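Local coordinates for protein dicer Related Helicase (Caenorhabditis elegans, PDB 6M6Q) that probably hydrolyses ATP as an RNA-binding helicase of the RIG-I-like receptor family linked to RNA interference, represented here by its N-terminal domain, at residues K201-N206 with Y291-A296; T213-F218 with G274-D279. All coordinates share one frame; numbering follows the deposited sequence.

Interaction 1: K201-N206 with Y291-A296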
ATOM      1  N   LYS B 201      20.324  -9.148 -13.025  1.00 81.16           N
ATOM      2  CA  LYS B 201      21.485 -10.083 -12.929  1.00 85.62           C
ATOM      3  C   LYS B 201      21.042 -11.505 -13.310  1.00 82.70           C
ATOM      4  O   LYS B 201      21.765 -12.151 -14.101  1.00 77.71           O
ATOM      5  CB  LYS B 201      22.085 -10.045 -11.518  1.00 92.53           C
ATOM      6  CG  LYS B 201      23.161 -11.088 -11.225  1.00103.41           C
ATOM      7  CD  LYS B 201      23.909 -10.877  -9.893  1.00113.26           C
ATOM      8  CE  LYS B 201      23.030 -10.981  -8.652  1.00123.19           C
ATOM      9  NZ  LYS B 201      22.449 -12.341  -8.468  1.00116.90           N
ATOM     10  N   HIS B 202      19.908 -11.976 -12.776  1.00 76.39           N
ATOM     11  CA  HIS B 202      19.415 -13.368 -12.957  1.00 80.39           C
ATOM     12  C   HIS B 202      18.864 -13.556 -14.372  1.00 78.10           C
ATOM     13  O   HIS B 202      19.030 -14.672 -14.918  1.00 89.06           O
ATOM     14  CB  HIS B 202      18.380 -13.743 -11.894  1.00 83.73           C
ATOM     15  CG  HIS B 202      18.981 -14.061 -10.566  1.00 96.87           C
ATOM     16  ND1 HIS B 202      18.667 -13.348  -9.424  1.00103.48           N
ATOM     17  CD2 HIS B 202      19.890 -14.989 -10.189  1.00 93.35           C
ATOM     18  CE1 HIS B 202      19.338 -13.840  -8.400  1.00 91.79           C
ATOM     19  NE2 HIS B 202      20.085 -14.849  -8.840  1.00 93.36           N
ATOM     20  N   LEU B 203      18.240 -12.523 -14.947  1.00 67.53           N
ATOM     21  CA  LEU B 203      17.682 -12.597 -16.324  1.00 74.24           C
ATOM     22  C   LEU B 203      18.845 -12.645 -17.321  1.00 78.35           C
ATOM     23  O   LEU B 203      18.711 -13.322 -18.356  1.00 81.77           O
ATOM     24  CB  LEU B 203      16.757 -11.403 -16.603  1.00 72.02           C
ATOM     25  CG  LEU B 203      15.375 -11.454 -15.942  1.00 73.77           C
ATOM     26  CD1 LEU B 203      14.655 -10.127 -16.133  1.00 73.77           C
ATOM     27  CD2 LEU B 203      14.515 -12.611 -16.477  1.00 69.86           C
ATOM     28  N   LYS B 204      19.953 -11.975 -16.997  1.00 79.93           N
ATOM     29  CA  LYS B 204      21.182 -11.943 -17.833  1.00 81.97           C
ATOM     30  C   LYS B 204      21.823 -13.336 -17.857  1.00 76.81           C
ATOM     31  O   LYS B 204      22.527 -13.624 -18.821  1.00 89.51           O
ATOM     32  CB  LYS B 204      22.161 -10.896 -17.303  1.00 86.83           C
ATOM     33  CG  LYS B 204      23.075 -10.287 -18.349  1.00 93.72           C
ATOM     34  CD  LYS B 204      23.775  -9.047 -17.865  1.00102.36           C
ATOM     35  CE  LYS B 204      24.735  -8.485 -18.887  1.00110.47           C
ATOM     36  NZ  LYS B 204      25.520  -7.365 -18.324  1.00123.33           N
ATOM     37  N   SER B 205      21.565 -14.160 -16.834  1.00 73.14           N
ATOM     38  CA  SER B 205      22.133 -15.525 -16.655  1.00 71.00           C
ATOM     39  C   SER B 205      21.144 -16.586 -17.140  1.00 77.99           C
ATOM     40  O   SER B 205      21.483 -17.774 -17.058  1.00 90.66           O
ATOM     41  CB  SER B 205      22.505 -15.773 -15.216  1.00 73.52           C
ATOM     42  OG  SER B 205      23.466 -14.823 -14.764  1.00 80.47           O
ATOM     43  N   ASN B 206      19.958 -16.173 -17.598  1.00 85.94           N
ATOM     44  CA  ASN B 206      18.881 -17.069 -18.119  1.00 87.92           C
ATOM     45  C   ASN B 206      19.088 -17.286 -19.627  1.00 80.48           C
ATOM     46  O   ASN B 206      19.065 -16.328 -20.407  1.00 72.14           O
ATOM     47  CB  ASN B 206      17.496 -16.478 -17.804  1.00 94.62           C
ATOM     48  CG  ASN B 206      16.354 -17.475 -17.890  1.00 99.46           C
ATOM     49  OD1 ASN B 206      16.472 -18.526 -18.513  1.00 99.21           O
ATOM     50  ND2 ASN B 206      15.230 -17.147 -17.271  1.00103.54           N
ATOM     51  N   TYR B 291       7.736 -16.343 -16.550  1.00 67.84           N
ATOM     52  CA  TYR B 291       8.276 -17.407 -15.665  1.00 68.82           C
ATOM     53  C   TYR B 291       9.773 -17.147 -15.444  1.00 70.85           C
ATOM     54  O   TYR B 291      10.270 -17.480 -14.369  1.00 78.74           O
ATOM     55  CB  TYR B 291       7.946 -18.801 -16.221  1.00 72.28           C
ATOM     56  CG  TYR B 291       6.468 -19.105 -16.269  1.00 78.79           C
ATOM     57  CD1 TYR B 291       5.672 -18.937 -15.146  1.00 92.27           C
ATOM     58  CD2 TYR B 291       5.847 -19.520 -17.440  1.00 83.36           C
ATOM     59  CE1 TYR B 291       4.304 -19.166 -15.182  1.00 90.81           C
ATOM     60  CE2 TYR B 291       4.478 -19.751 -17.494  1.00 84.09           C
ATOM     61  CZ  TYR B 291       3.702 -19.570 -16.360  1.00 89.78           C
ATOM     62  OH  TYR B 291       2.356 -19.805 -16.386  1.00 88.90           O
ATOM     63  N   GLY B 292      10.446 -16.515 -16.410  1.00 72.98           N
ATOM     64  CA  GLY B 292      11.851 -16.062 -16.290  1.00 80.14           C
ATOM     65  C   GLY B 292      12.021 -14.996 -15.214  1.00 78.65           C
ATOM     66  O   GLY B 292      13.049 -15.015 -14.513  1.00 88.78           O
ATOM     67  N   PHE B 293      11.053 -14.086 -15.109  1.00 77.92           N
ATOM     68  CA  PHE B 293      10.982 -13.010 -14.082  1.00 73.64           C
ATOM     69  C   PHE B 293      10.801 -13.644 -12.694  1.00 73.33           C
ATOM     70  O   PHE B 293      11.485 -13.207 -11.736  1.00 70.28           O
ATOM     71  CB  PHE B 293       9.841 -12.029 -14.395  1.00 74.84           C
ATOM     72  CG  PHE B 293      10.270 -10.676 -14.915  1.00 75.12           C
ATOM     73  CD1 PHE B 293      10.542 -10.478 -16.264  1.00 69.72           C
ATOM     74  CD2 PHE B 293      10.355  -9.580 -14.064  1.00 77.76           C
ATOM     75  CE1 PHE B 293      10.938  -9.234 -16.736  1.00 65.12           C
ATOM     76  CE2 PHE B 293      10.748  -8.337 -14.543  1.00 71.20           C
ATOM     77  CZ  PHE B 293      11.036  -8.168 -15.878  1.00 65.27           C
ATOM     78  N   ILE B 294       9.916 -14.648 -12.593  1.00 69.51           N
ATOM     79  CA  ILE B 294       9.601 -15.387 -11.330  1.00 68.69           C
ATOM     80  C   ILE B 294      10.880 -16.067 -10.828  1.00 68.43           C
ATOM     81  O   ILE B 294      11.149 -16.000  -9.602  1.00 67.86           O
ATOM     82  CB  ILE B 294       8.461 -16.404 -11.551  1.00 75.03           C
ATOM     83  CG1 ILE B 294       7.142 -15.712 -11.888  1.00 81.00           C
ATOM     84  CG2 ILE B 294       8.310 -17.336 -10.350  1.00 77.70           C
ATOM     85  CD1 ILE B 294       6.027 -16.670 -12.215  1.00 85.82           C
ATOM     86  N   ASP B 295      11.656 -16.662 -11.742  1.00 69.45           N
ATOM     87  CA  ASP B 295      12.918 -17.377 -11.418  1.00 77.50           C
ATOM     88  C   ASP B 295      14.005 -16.349 -11.074  1.00 78.28           C
ATOM     89  O   ASP B 295      14.984 -16.742 -10.433  1.00 79.62           O
ATOM     90  CB  ASP B 295      13.324 -18.336 -12.546  1.00 87.77           C
ATOM     91  CG  ASP B 295      12.465 -19.595 -12.617  1.00 92.04           C
ATOM     92  OD1 ASP B 295      12.159 -20.157 -11.535  1.00 87.62           O
ATOM     93  OD2 ASP B 295      12.088 -19.998 -13.752  1.00 93.06           O
ATOM     94  N   ALA B 296      13.834 -15.086 -11.487  1.00 74.94           N
ATOM     95  CA  ALA B 296      14.768 -13.965 -11.226  1.00 77.06           C
ATOM     96  C   ALA B 296      14.383 -13.232  -9.926  1.00 73.72           C
ATOM     97  O   ALA B 296      15.146 -12.328  -9.496  1.00 69.01           O
ATOM     98  CB  ALA B 296      14.770 -13.026 -12.413  1.00 77.85           C
TER
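Leu203 dominates the packed side of this contact between the ends of helix 196-204 and helix 288-295. Its CG stands anti to the carbonyl carbon (chi1 -75°), and the two methyls then diverge. Leu203 CD1 lies over one face of the Phe293 ring, 4.1 Å from the centroid and 21° off the normal, which defines a CH-pi contact. Leu203 CD2 instead meets the main chain, 3.4 Å from Gly292 O. Ala296 CB packs onto helix 196-204 between His202 and Leu203, 3.9 Å from Leu203 CG and 3.7 Å from His202 CB, and the CA atoms of His202 and Ala296 are only 5.0 Å apart. An alanine at Leu203 would probably weaken this core, since the face of Phe293 and the Gly292 carbonyl would lose their methyl neighbours.

The other side is looser and partly exposed. The His202 ring reaches Ala296 O obliquely, with Lys201 NZ above one of its faces, while Asn206 ND2 rests 3.7 Å from Gly292 CA and its OD1 accepts a hydrogen bond from Arg208 N. No hydrogen bond crosses between the segments, so they are joined by van der Waals packing, mainly of apolar groups, as in an all-helical bundle, consistent with a CARD-like domain.

Interaction 2: T213-F218 with G274-D279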
ATOM      1  N   THR B 213      16.281  -9.521 -22.206  1.00 66.82           N
ATOM      2  CA  THR B 213      17.351  -8.817 -21.451  1.00 66.82           C
ATOM      3  C   THR B 213      17.898  -7.657 -22.307  1.00 69.87           C
ATOM      4  O   THR B 213      18.138  -6.560 -21.739  1.00 71.99           O
ATOM      5  CB  THR B 213      18.454  -9.794 -21.010  1.00 68.18           C
ATOM      6  OG1 THR B 213      17.869 -10.821 -20.204  1.00 71.82           O
ATOM      7  CG2 THR B 213      19.566  -9.119 -20.232  1.00 70.24           C
ATOM      8  N   THR B 214      18.049  -7.866 -23.621  1.00 65.65           N
ATOM      9  CA  THR B 214      18.566  -6.847 -24.566  1.00 63.69           C
ATOM     10  C   THR B 214      17.618  -5.638 -24.565  1.00 59.90           C
ATOM     11  O   THR B 214      18.111  -4.505 -24.420  1.00 59.14           O
ATOM     12  CB  THR B 214      18.787  -7.448 -25.958  1.00 63.95           C
ATOM     13  OG1 THR B 214      19.828  -8.421 -25.855  1.00 64.01           O
ATOM     14  CG2 THR B 214      19.159  -6.414 -26.993  1.00 68.16           C
ATOM     15  N   ILE B 215      16.305  -5.868 -24.620  1.00 63.50           N
ATOM     16  CA  ILE B 215      15.281  -4.774 -24.585  1.00 60.95           C
ATOM     17  C   ILE B 215      15.362  -4.083 -23.215  1.00 57.67           C
ATOM     18  O   ILE B 215      15.434  -2.848 -23.202  1.00 55.50           O
ATOM     19  CB  ILE B 215      13.860  -5.300 -24.920  1.00 63.22           C
ATOM     20  CG1 ILE B 215      13.721  -5.635 -26.410  1.00 58.80           C
ATOM     21  CG2 ILE B 215      12.777  -4.315 -24.484  1.00 64.98           C
ATOM     22  CD1 ILE B 215      12.753  -6.774 -26.708  1.00 64.90           C
ATOM     23  N   LEU B 216      15.473  -4.856 -22.119  1.00 54.17           N
ATOM     24  CA  LEU B 216      15.512  -4.304 -20.734  1.00 50.17           C
ATOM     25  C   LEU B 216      16.726  -3.398 -20.577  1.00 47.90           C
ATOM     26  O   LEU B 216      16.537  -2.283 -20.103  1.00 51.47           O
ATOM     27  CB  LEU B 216      15.528  -5.432 -19.704  1.00 50.37           C
ATOM     28  CG  LEU B 216      14.185  -6.124 -19.490  1.00 57.73           C
ATOM     29  CD1 LEU B 216      14.318  -7.281 -18.508  1.00 59.86           C
ATOM     30  CD2 LEU B 216      13.132  -5.132 -19.016  1.00 56.93           C
ATOM     31  N   ALA B 217      17.909  -3.854 -21.010  1.00 53.77           N
ATOM     32  CA  ALA B 217      19.196  -3.117 -20.902  1.00 50.63           C
ATOM     33  C   ALA B 217      19.083  -1.766 -21.615  1.00 51.34           C
ATOM     34  O   ALA B 217      19.551  -0.751 -21.061  1.00 52.52           O
ATOM     35  CB  ALA B 217      20.320  -3.937 -21.473  1.00 51.83           C
ATOM     36  N   PHE B 218      18.446  -1.740 -22.781  1.00 50.73           N
ATOM     37  CA  PHE B 218      18.371  -0.533 -23.635  1.00 56.00           C
ATOM     38  C   PHE B 218      17.389   0.481 -23.029  1.00 59.07           C
ATOM     39  O   PHE B 218      17.747   1.687 -22.960  1.00 49.31           O
ATOM     40  CB  PHE B 218      17.984  -0.891 -25.068  1.00 61.42           C
ATOM     41  CG  PHE B 218      17.730   0.320 -25.919  1.00 62.66           C
ATOM     42  CD1 PHE B 218      18.785   1.110 -26.358  1.00 71.37           C
ATOM     43  CD2 PHE B 218      16.436   0.744 -26.165  1.00 62.96           C
ATOM     44  CE1 PHE B 218      18.548   2.285 -27.055  1.00 77.40           C
ATOM     45  CE2 PHE B 218      16.199   1.899 -26.893  1.00 73.54           C
ATOM     46  CZ  PHE B 218      17.257   2.667 -27.336  1.00 75.95           C
ATOM     47  N   GLY B 274       7.699  -4.379 -24.728  1.00 71.46           N
ATOM     48  CA  GLY B 274       8.504  -4.435 -25.968  1.00 69.43           C
ATOM     49  C   GLY B 274       8.871  -5.860 -26.351  1.00 61.41           C
ATOM     50  O   GLY B 274       9.212  -6.089 -27.544  1.00 60.62           O
ATOM     51  N   PHE B 275       8.821  -6.784 -25.390  1.00 53.62           N
ATOM     52  CA  PHE B 275       9.143  -8.226 -25.585  1.00 61.79           C
ATOM     53  C   PHE B 275       8.293  -8.811 -26.735  1.00 64.90           C
ATOM     54  O   PHE B 275       7.100  -8.510 -26.828  1.00 73.84           O
ATOM     55  CB  PHE B 275       8.898  -9.025 -24.302  1.00 58.91           C
ATOM     56  CG  PHE B 275       9.699  -8.623 -23.086  1.00 58.02           C
ATOM     57  CD1 PHE B 275      10.715  -7.670 -23.153  1.00 58.01           C
ATOM     58  CD2 PHE B 275       9.417  -9.200 -21.856  1.00 56.76           C
ATOM     59  CE1 PHE B 275      11.423  -7.315 -22.016  1.00 55.64           C
ATOM     60  CE2 PHE B 275      10.142  -8.861 -20.725  1.00 54.24           C
ATOM     61  CZ  PHE B 275      11.142  -7.921 -20.805  1.00 59.48           C
ATOM     62  N   LYS B 276       8.918  -9.594 -27.611  1.00 77.93           N
ATOM     63  CA  LYS B 276       8.258 -10.241 -28.778  1.00 82.24           C
ATOM     64  C   LYS B 276       7.933 -11.671 -28.384  1.00 80.85           C
ATOM     65  O   LYS B 276       8.890 -12.408 -28.070  1.00 76.46           O
ATOM     66  CB  LYS B 276       9.178 -10.230 -30.007  1.00 87.68           C
ATOM     67  CG  LYS B 276       9.450  -8.857 -30.621  1.00 90.14           C
ATOM     68  CD  LYS B 276      10.609  -8.832 -31.611  1.00 91.41           C
ATOM     69  CE  LYS B 276      11.235  -7.458 -31.777  1.00 97.99           C
ATOM     70  NZ  LYS B 276      12.033  -7.067 -30.585  1.00106.98           N
ATOM     71  N   SER B 277       6.650 -12.044 -28.349  1.00 76.47           N
ATOM     72  CA  SER B 277       6.225 -13.408 -27.944  1.00 83.74           C
ATOM     73  C   SER B 277       5.137 -13.960 -28.877  1.00 85.82           C
ATOM     74  O   SER B 277       4.594 -15.045 -28.551  1.00 89.45           O
ATOM     75  CB  SER B 277       5.810 -13.453 -26.475  1.00 85.62           C
ATOM     76  OG  SER B 277       4.461 -13.036 -26.285  1.00 87.51           O
ATOM     77  N   ASN B 278       4.965 -13.369 -30.070  1.00 79.79           N
ATOM     78  CA  ASN B 278       3.922 -13.793 -31.048  1.00 81.31           C
ATOM     79  C   ASN B 278       4.277 -15.187 -31.604  1.00 82.14           C
ATOM     80  O   ASN B 278       3.382 -16.069 -31.577  1.00 75.32           O
ATOM     81  CB  ASN B 278       3.705 -12.747 -32.145  1.00 79.98           C
ATOM     82  CG  ASN B 278       2.875 -11.570 -31.669  1.00 79.01           C
ATOM     83  OD1 ASN B 278       2.720 -11.361 -30.468  1.00 74.59           O
ATOM     84  ND2 ASN B 278       2.327 -10.802 -32.600  1.00 77.14           N
ATOM     85  N   ASP B 279       5.542 -15.402 -31.998  1.00 87.79           N
ATOM     86  CA  ASP B 279       6.003 -16.619 -32.727  1.00 93.29           C
ATOM     87  C   ASP B 279       6.121 -17.809 -31.766  1.00 91.03           C
ATOM     88  O   ASP B 279       6.087 -18.952 -32.257  1.00 98.39           O
ATOM     89  CB  ASP B 279       7.335 -16.375 -33.441  1.00 94.33           C
ATOM     90  CG  ASP B 279       7.271 -15.266 -34.475  1.00 93.95           C
ATOM     91  OD1 ASP B 279       6.268 -15.212 -35.213  1.00 90.80           O
ATOM     92  OD2 ASP B 279       8.226 -14.471 -34.538  1.00 92.72           O
TER
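Helix 210-221 is packed here against the irregular connection that leads from helix 262-271 to helix 288-295, within an all-helical domain consistent with a CARD-like bundle. Apolar contacts carry most of the interface, and they converge on the edge of one ring. Phe275 has CG anti to its carbonyl carbon (chi1 -60°), and the ring presents its rim to the helix: Leu216 CG lies in the ring plane at 3.8 Å from Phe275 CZ, and both Leu216 methyls also approach CZ. One residue earlier on the helix, Ile215 CG2, anti to its backbone N, comes to the same rim, 4.1 Å from Phe275 CE1. The leucine and isoleucine thus border adjoining parts of the edge, and neither covers a face. Another ring neighbour of Phe275 is Trp289, which it meets edge-to-face.

Contacts with the backbone form the second group. The other branch of Ile215 extends along the connection, so that CD1 reaches Gly274 O at 3.7 Å and Phe275 CA at 4.0 Å.

Hydrogen bonds do not link the two segments; the connection is held instead by Leu162 and Thr163, at the start of helix 162-171, where Phe275 O is hydrogen-bonded to Thr163 OG1 and Asn278 OD1 to Leu162 N.

On the solvent side, the exposed Lys276 chain bends at its last torsion (chi4 72°), which leaves Lys276 NZ in van der Waals contact with Ile215 CD1 at 4.0 Å.

Overall arrangement
From the N terminus, the chain passes first through 201-206 at the end of helix 196-204, then through 213-218 on helix 210-221, which follows it directly. Residues 274-279 return to 213-218 and close the inner loop, which includes helices 231-236 and 262-271 and an unmodelled part. Helix 288-295 then brings 291-296 back to 201-206, closing the outer loop, so interaction 2 is nested inside interaction 1 without crossing it. The centres of the two contacts are about 13 Å apart and the contacts touch: Leu203 CD1 is 3.7 Å from Leu216 CD1, and Phe293 CE1 is 4.1 Å from Phe275 CE2. Two successive helices are thereby tied to the later connection and helix.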